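PDB 1ZCH: FMN reductase [NAD(P)H] from Bacillus subtilis, which uses NADH or NADPH to reduce FMN and also reduces nitroaromatic compounds, quinones, chromates and azo dyes. Local coordinates for the interface of chains A and B. Coordinates in Å, arbitrary orientation; residue numbers count along the deposited sequence, not the author numbering. Chains: chain A/B, Hypothetical oxidoreductase ycnD.

Contact 1: the interface of chains A and B. Residues chain A 180-181, 183, 187; chain B 47-49, 85.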
loop_
_atom_site.group_PDB
_atom_site.type_symbol
_atom_site.label_atom_id
_atom_site.label_comp_id
_atom_site.label_asym_id
_atom_site.label_seq_id
_atom_site.Cartn_x
_atom_site.Cartn_y
_atom_site.Cartn_z
ATOM N N ALA A 180 -15.454 1.745 -13.553
ATOM C CA ALA A 180 -14.860 0.415 -13.624
ATOM C C ALA A 180 -14.026 0.078 -12.396
ATOM O O ALA A 180 -13.782 -1.096 -12.105
ATOM C CB ALA A 180 -13.994 0.306 -14.873
ATOM N N VAL A 181 -13.600 1.112 -11.677
ATOM C CA VAL A 181 -12.747 0.939 -10.504
ATOM C C VAL A 181 -13.435 1.217 -9.168
ATOM O O VAL A 181 -13.120 0.582 -8.161
ATOM C CB VAL A 181 -11.492 1.837 -10.637
ATOM C CG1 VAL A 181 -10.648 1.775 -9.369
ATOM C CG2 VAL A 181 -10.671 1.383 -11.844
ATOM N N HIS A 183 -16.933 1.010 -7.435
ATOM C CA HIS A 183 -18.275 0.447 -7.578
ATOM C C HIS A 183 -19.157 0.873 -6.413
ATOM O O HIS A 183 -18.691 0.959 -5.276
ATOM C CB HIS A 183 -18.197 -1.081 -7.632
ATOM C CG HIS A 183 -17.259 -1.602 -8.677
ATOM N ND1 HIS A 183 -16.897 -2.930 -8.755
ATOM C CD2 HIS A 183 -16.610 -0.976 -9.687
ATOM C CE1 HIS A 183 -16.063 -3.098 -9.765
ATOM N NE2 HIS A 183 -15.872 -1.928 -10.348
ATOM N N TYR A 187 -20.077 -5.080 -6.079
ATOM C CA TYR A 187 -19.150 -5.181 -7.202
ATOM C C TYR A 187 -19.924 -5.136 -8.526
ATOM O O TYR A 187 -20.965 -5.778 -8.672
ATOM C CB TYR A 187 -18.350 -6.482 -7.093
ATOM C CG TYR A 187 -17.128 -6.531 -7.980
ATOM C CD1 TYR A 187 -15.869 -6.164 -7.492
ATOM C CD2 TYR A 187 -17.231 -6.925 -9.311
ATOM C CE1 TYR A 187 -14.743 -6.193 -8.315
ATOM C CE2 TYR A 187 -16.119 -6.955 -10.140
ATOM C CZ TYR A 187 -14.879 -6.591 -9.639
ATOM O OH TYR A 187 -13.783 -6.646 -10.461
ATOM N N THR B 47 -9.695 -2.289 -6.421
ATOM C CA THR B 47 -11.066 -1.858 -6.653
ATOM C C THR B 47 -11.573 -1.281 -5.344
ATOM O O THR B 47 -11.247 -1.784 -4.268
ATOM C CB THR B 47 -11.962 -3.037 -7.097
ATOM O OG1 THR B 47 -11.642 -3.380 -8.451
ATOM C CG2 THR B 47 -13.445 -2.671 -7.002
ATOM N N VAL B 48 -12.353 -0.210 -5.441
ATOM C CA VAL B 48 -12.905 0.431 -4.260
ATOM C C VAL B 48 -14.420 0.329 -4.296
ATOM O O VAL B 48 -15.051 0.789 -5.245
ATOM C CB VAL B 48 -12.531 1.926 -4.196
ATOM C CG1 VAL B 48 -13.104 2.547 -2.920
ATOM C CG2 VAL B 48 -11.014 2.094 -4.233
ATOM N N ILE B 49 -14.996 -0.295 -3.275
ATOM C CA ILE B 49 -16.447 -0.408 -3.191
ATOM C C ILE B 49 -16.887 0.674 -2.205
ATOM O O ILE B 49 -16.417 0.701 -1.067
ATOM C CB ILE B 49 -16.900 -1.781 -2.623
ATOM C CG1 ILE B 49 -16.261 -2.934 -3.404
ATOM C CG2 ILE B 49 -18.428 -1.876 -2.680
ATOM C CD1 ILE B 49 -16.708 -3.047 -4.843
ATOM N N ARG B 85 -10.398 -7.813 -13.433
ATOM C CA ARG B 85 -10.311 -7.035 -14.663
ATOM C C ARG B 85 -9.182 -7.626 -15.515
ATOM O O ARG B 85 -9.256 -7.628 -16.742
ATOM C CB ARG B 85 -10.048 -5.554 -14.361
ATOM C CG ARG B 85 -11.288 -4.792 -13.876
ATOM C CD ARG B 85 -11.006 -3.289 -13.772
ATOM N NE ARG B 85 -10.010 -3.021 -12.742
ATOM C CZ ARG B 85 -10.301 -2.741 -11.477
ATOM N NH1 ARG B 85 -11.568 -2.673 -11.085
ATOM N NH2 ARG B 85 -9.325 -2.569 -10.597
#

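Contact 2: the interface of chains A and B. Residues chain A 190, 193-194, 197-198; chain B 85, 88, 93.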
loop_
_atom_site.group_PDB
_atom_site.type_symbol
_atom_site.label_atom_id
_atom_site.label_comp_id
_atom_site.label_asym_id
_atom_site.label_seq_id
_atom_site.Cartn_x
_atom_site.Cartn_y
_atom_site.Cartn_z
ATOM N N GLN A 190 -20.182 -8.246 -14.423
ATOM C CA GLN A 190 -19.127 -8.551 -15.384
ATOM C C GLN A 190 -19.304 -7.954 -16.780
ATOM O O GLN A 190 -18.340 -7.476 -17.375
ATOM C CB GLN A 190 -18.950 -10.070 -15.494
ATOM C CG GLN A 190 -17.569 -10.486 -15.976
ATOM C CD GLN A 190 -16.520 -10.435 -14.873
ATOM O OE1 GLN A 190 -16.616 -9.634 -13.937
ATOM N NE2 GLN A 190 -15.500 -11.283 -14.989
ATOM N N LEU A 193 -18.509 -4.228 -16.748
ATOM C CA LEU A 193 -17.086 -4.082 -16.472
ATOM C C LEU A 193 -16.295 -4.339 -17.750
ATOM O O LEU A 193 -15.363 -3.608 -18.075
ATOM C CB LEU A 193 -16.667 -5.063 -15.371
ATOM C CG LEU A 193 -15.269 -4.939 -14.760
ATOM C CD1 LEU A 193 -15.056 -3.535 -14.200
ATOM C CD2 LEU A 193 -15.122 -5.974 -13.648
ATOM N N THR A 194 -16.684 -5.374 -18.484
ATOM C CA THR A 194 -16.007 -5.704 -19.727
ATOM C C THR A 194 -16.125 -4.543 -20.716
ATOM O O THR A 194 -15.149 -4.173 -21.372
ATOM C CB THR A 194 -16.600 -6.980 -20.349
ATOM O OG1 THR A 194 -16.403 -8.078 -19.447
ATOM C CG2 THR A 194 -15.928 -7.291 -21.678
ATOM N N ILE A 197 -13.697 -1.802 -19.995
ATOM C CA ILE A 197 -12.338 -2.170 -20.373
ATOM C C ILE A 197 -12.125 -2.004 -21.880
ATOM O O ILE A 197 -11.084 -1.511 -22.320
ATOM C CB ILE A 197 -12.018 -3.626 -19.956
ATOM C CG1 ILE A 197 -12.031 -3.739 -18.427
ATOM C CG2 ILE A 197 -10.656 -4.043 -20.503
ATOM C CD1 ILE A 197 -11.832 -5.152 -17.902
ATOM N N GLN A 198 -13.114 -2.404 -22.673
ATOM C CA GLN A 198 -13.002 -2.273 -24.123
ATOM C C GLN A 198 -12.959 -0.802 -24.544
ATOM O O GLN A 198 -12.245 -0.439 -25.480
ATOM C CB GLN A 198 -14.159 -3.003 -24.812
ATOM C CG GLN A 198 -14.058 -4.519 -24.669
ATOM C CD GLN A 198 -15.235 -5.253 -25.273
ATOM O OE1 GLN A 198 -16.378 -5.068 -24.854
ATOM N NE2 GLN A 198 -14.960 -6.100 -26.261
ATOM N N ARG B 85 -10.398 -7.813 -13.433
ATOM C CA ARG B 85 -10.311 -7.035 -14.663
ATOM C C ARG B 85 -9.182 -7.626 -15.515
ATOM O O ARG B 85 -9.256 -7.628 -16.742
ATOM C CB ARG B 85 -10.048 -5.554 -14.361
ATOM C CG ARG B 85 -11.288 -4.792 -13.876
ATOM C CD ARG B 85 -11.006 -3.289 -13.772
ATOM N NE ARG B 85 -10.010 -3.021 -12.742
ATOM C CZ ARG B 85 -10.301 -2.741 -11.477
ATOM N NH1 ARG B 85 -11.568 -2.673 -11.085
ATOM N NH2 ARG B 85 -9.325 -2.569 -10.597
ATOM N N ILE B 88 -10.531 -10.683 -17.247
ATOM C CA ILE B 88 -11.315 -10.299 -18.417
ATOM C C ILE B 88 -10.386 -9.972 -19.580
ATOM O O ILE B 88 -10.608 -10.410 -20.714
ATOM C CB ILE B 88 -12.192 -9.069 -18.116
ATOM C CG1 ILE B 88 -13.268 -9.443 -17.091
ATOM C CG2 ILE B 88 -12.809 -8.532 -19.411
ATOM C CD1 ILE B 88 -14.064 -8.259 -16.563
ATOM N N LEU B 93 -10.760 -11.130 -23.572
ATOM C CA LEU B 93 -10.393 -10.280 -24.698
ATOM C C LEU B 93 -9.231 -10.781 -25.553
ATOM O O LEU B 93 -9.057 -10.324 -26.684
ATOM C CB LEU B 93 -10.085 -8.862 -24.202
ATOM C CG LEU B 93 -11.192 -8.162 -23.402
ATOM C CD1 LEU B 93 -10.792 -6.711 -23.135
ATOM C CD2 LEU B 93 -12.501 -8.211 -24.176
#

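Contact 3: the interface of chains A and B. Residues chain A 197, 201, 219, 221-222, 225; chain B 89, 93-94.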
loop_
_atom_site.group_PDB
_atom_site.type_symbol
_atom_site.label_atom_id
_atom_site.label_comp_id
_atom_site.label_asym_id
_atom_site.label_seq_id
_atom_site.Cartn_x
_atom_site.Cartn_y
_atom_site.Cartn_z
ATOM N N ILE A 197 -13.697 -1.802 -19.995
ATOM C CA ILE A 197 -12.338 -2.170 -20.373
ATOM C C ILE A 197 -12.125 -2.004 -21.880
ATOM O O ILE A 197 -11.084 -1.511 -22.320
ATOM C CB ILE A 197 -12.018 -3.626 -19.956
ATOM C CG1 ILE A 197 -12.031 -3.739 -18.427
ATOM C CG2 ILE A 197 -10.656 -4.043 -20.503
ATOM C CD1 ILE A 197 -11.832 -5.152 -17.902
ATOM N N ASP A 201 -9.565 0.473 -23.727
ATOM C CA ASP A 201 -8.579 0.014 -24.709
ATOM C C ASP A 201 -8.463 0.973 -25.892
ATOM O O ASP A 201 -7.357 1.306 -26.324
ATOM C CB ASP A 201 -8.925 -1.390 -25.232
ATOM C CG ASP A 201 -8.326 -2.501 -24.380
ATOM O OD1 ASP A 201 -7.331 -2.242 -23.667
ATOM O OD2 ASP A 201 -8.835 -3.643 -24.435
ATOM N N ASN A 219 -2.828 -1.467 -26.745
ATOM C CA ASN A 219 -3.815 -0.949 -25.802
ATOM C C ASN A 219 -3.543 -1.505 -24.405
ATOM O O ASN A 219 -2.488 -2.095 -24.162
ATOM C CB ASN A 219 -5.251 -1.270 -26.245
ATOM C CG ASN A 219 -5.508 -2.752 -26.389
ATOM O OD1 ASN A 219 -4.980 -3.563 -25.634
ATOM N ND2 ASN A 219 -6.350 -3.114 -27.355
ATOM N N SER A 221 -5.490 -3.905 -22.361
ATOM C CA SER A 221 -5.623 -5.351 -22.209
ATOM C C SER A 221 -4.476 -6.107 -22.889
ATOM O O SER A 221 -4.029 -7.142 -22.387
ATOM C CB SER A 221 -6.976 -5.832 -22.754
ATOM O OG SER A 221 -7.098 -5.582 -24.142
ATOM N N GLN A 222 -4.000 -5.600 -24.025
ATOM C CA GLN A 222 -2.894 -6.250 -24.724
ATOM C C GLN A 222 -1.638 -6.179 -23.860
ATOM O O GLN A 222 -0.871 -7.136 -23.794
ATOM C CB GLN A 222 -2.632 -5.581 -26.079
ATOM C CG GLN A 222 -3.752 -5.795 -27.097
ATOM C CD GLN A 222 -3.553 -4.993 -28.373
ATOM O OE1 GLN A 222 -3.017 -3.886 -28.345
ATOM N NE2 GLN A 222 -4.008 -5.541 -29.496
ATOM N N ALA A 225 -2.087 -8.509 -20.791
ATOM C CA ALA A 225 -2.002 -9.896 -21.229
ATOM C C ALA A 225 -0.563 -10.290 -21.557
ATOM O O ALA A 225 -0.182 -11.445 -21.377
ATOM C CB ALA A 225 -2.906 -10.118 -22.449
ATOM N N ALA B 89 -9.342 -9.201 -19.290
ATOM C CA ALA B 89 -8.377 -8.810 -20.312
ATOM C C ALA B 89 -7.684 -10.008 -20.957
ATOM O O ALA B 89 -7.588 -10.093 -22.180
ATOM C CB ALA B 89 -7.333 -7.874 -19.705
ATOM N N LEU B 93 -10.760 -11.130 -23.572
ATOM C CA LEU B 93 -10.393 -10.280 -24.698
ATOM C C LEU B 93 -9.231 -10.781 -25.553
ATOM O O LEU B 93 -9.057 -10.324 -26.684
ATOM C CB LEU B 93 -10.085 -8.862 -24.202
ATOM C CG LEU B 93 -11.192 -8.162 -23.402
ATOM C CD1 LEU B 93 -10.792 -6.711 -23.135
ATOM C CD2 LEU B 93 -12.501 -8.211 -24.176
ATOM N N HIS B 94 -8.444 -11.717 -25.035
ATOM C CA HIS B 94 -7.301 -12.214 -25.796
ATOM C C HIS B 94 -7.098 -13.724 -25.763
ATOM O O HIS B 94 -6.097 -14.234 -26.271
ATOM C CB HIS B 94 -6.040 -11.491 -25.324
ATOM C CG HIS B 94 -6.099 -10.011 -25.540
ATOM N ND1 HIS B 94 -6.034 -9.440 -26.793
ATOM C CD2 HIS B 94 -6.301 -8.991 -24.672
ATOM C CE1 HIS B 94 -6.197 -8.132 -26.687
ATOM N NE2 HIS B 94 -6.361 -7.835 -25.411
#

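Contact 1: the interface of chains A and B
An inter-subunit parallel beta bridge of the nitroreductase-family homodimer joins A:His183 in strand 182-184 to B:Ile49 in strand 46-51. B:Val48 uses its backbone N and O for the pairing: its N donates to A:Val181 O at 2.9 Å, and its O accepts from A:His183 N. Side chains line one flank of this pairing. The methyl CG2 of B:Thr47 stands over one face of the A:His183 imidazole, 4.0 Å from the ring centroid and shifted toward the rim. B:Thr47 turns this methyl anti to its own backbone N, with OG1 beside that N (chi1 -74°), and OG1 accepts a hydrogen bond from B:Arg85 NH1 at 2.7 Å. The imidazole is held from its own chain, where NE2 donates to A:Ala180 O at 2.9 Å; the carbonyl oxygen lies near the ring plane, but NE2 sits well above the carbonyl plane. A:His183 CE1 also rests over the centre of the A:Tyr187 ring. B:Ile49 CD1 packs on A:His183 CB at 3.7 Å, while A:Val181 CG2 caps one face of the B:Arg85 guanidinium. The bridge thus lets the segment following helix 178-181 extend the partner's sheet, just ahead of the long helix 190-212.

Contact 2: the interface of chains A and B
B:Ile88, on helix 84-94, packs against helix 190-212 of the other subunit in a helix-to-helix contact of this nitroreductase-family dimer. Its CB lies 3.9 Å from A:Ile197 CD1. From there the side chain forks. The CG2 methyl, anti to the backbone N, meets A:Thr194 OG1 at 3.6 Å and also touches A:Ile197 CD1. The other branch starts at CG1, which packs against the amide nitrogen NE2 of A:Gln190 at 3.6 Å. At the tip, CD1 packs on the amide carbon CD of A:Gln190 at 3.7 Å and on A:Leu193 CD2. A:Gln190 approaches from the opposite direction, its chain bent about its CB-CG bond (chi2 79°) to bring the amide against this branch. The A:Thr194 hydroxyl donates to A:Gln190 O at 2.9 Å, one turn back along its helix, which helps fix the oxygen facing CG2. On one flank the aliphatic stem of B:Arg85 joins the packing: CG contacts both methyls of A:Leu193, which crosses it at about a right angle, and CB touches A:Ile197 CD1. On the other flank B:Leu93 divides its methyls, CD1 meeting A:Ile197 CG2 at 3.8 Å and CD2 lying against CG and NE2 of A:Gln198.

Contact 3: the interface of chains A and B
Between the end of helix 84-94 in one subunit and the start of helix 220-228 in the other, a polar network surrounds A:Ser221 of the homodimer. Its hydroxyl OG makes a hydrogen bond across the interface with B:His94 NE2 at 2.7 Å, of undecided direction. Within chain A the same hydroxyl bonds to A:Asp201 OD2 at 2.6 Å, on the syn side but 29° out of the carboxylate plane; if the serine hydrogen points there, B:His94 NE2 would be the donor to OG. A:Asp201 OD1 accepts from the A:Ser221 backbone N at 2.8 Å, on its syn lone pair. The serine torsion (chi1 63°) sets OG between its backbone N and carbonyl carbon, where it can meet both A:Asp201 and the histidine. With alanine at A:Asp201 the carboxylate is gone, and the A:Ser221 N would probably lose this acceptor while OG became freer to turn from B:His94. An N-terminal capping box steadies the helix start, with A:Asn219 as N-cap: A:Gln222 N donates to A:Asn219 OD1 at 2.8 Å, and A:Asn219 N to A:Gln222 OE1. Apolar contacts flank the histidine bond. A:Gln222 CG meets B:His94 CE1 at 3.4 Å, crossing it at about a right angle, and A:Ser221 CB lies at the ring's edge. B:Ala89 CB and B:Leu93 CD1 pack on this CB, the former at 3.7 Å. A:Asp201 lies on helix 190-212, so the network ties that helix to helix 220-228 where the partner's helix docks.

Helix 84-94 of chain B runs through all three contacts, and helix 190-212 of chain A through contacts 2 and 3. Contact 1 and contact 2 share B:Arg85, their C-alpha centres about 12 Å apart; contact 2 and contact 3 share A:Ile197 and B:Leu93, with centres about 8 Å apart. Contact 1 and contact 3 are separated by about 17 Å between the same kind of centres. Together they form a continuous strip that passes from backbone strand pairing through mainly apolar helix packing to a polar anchor. Two-fold symmetry repeats the strip with the chains exchanged, so each subunit both gives and receives it.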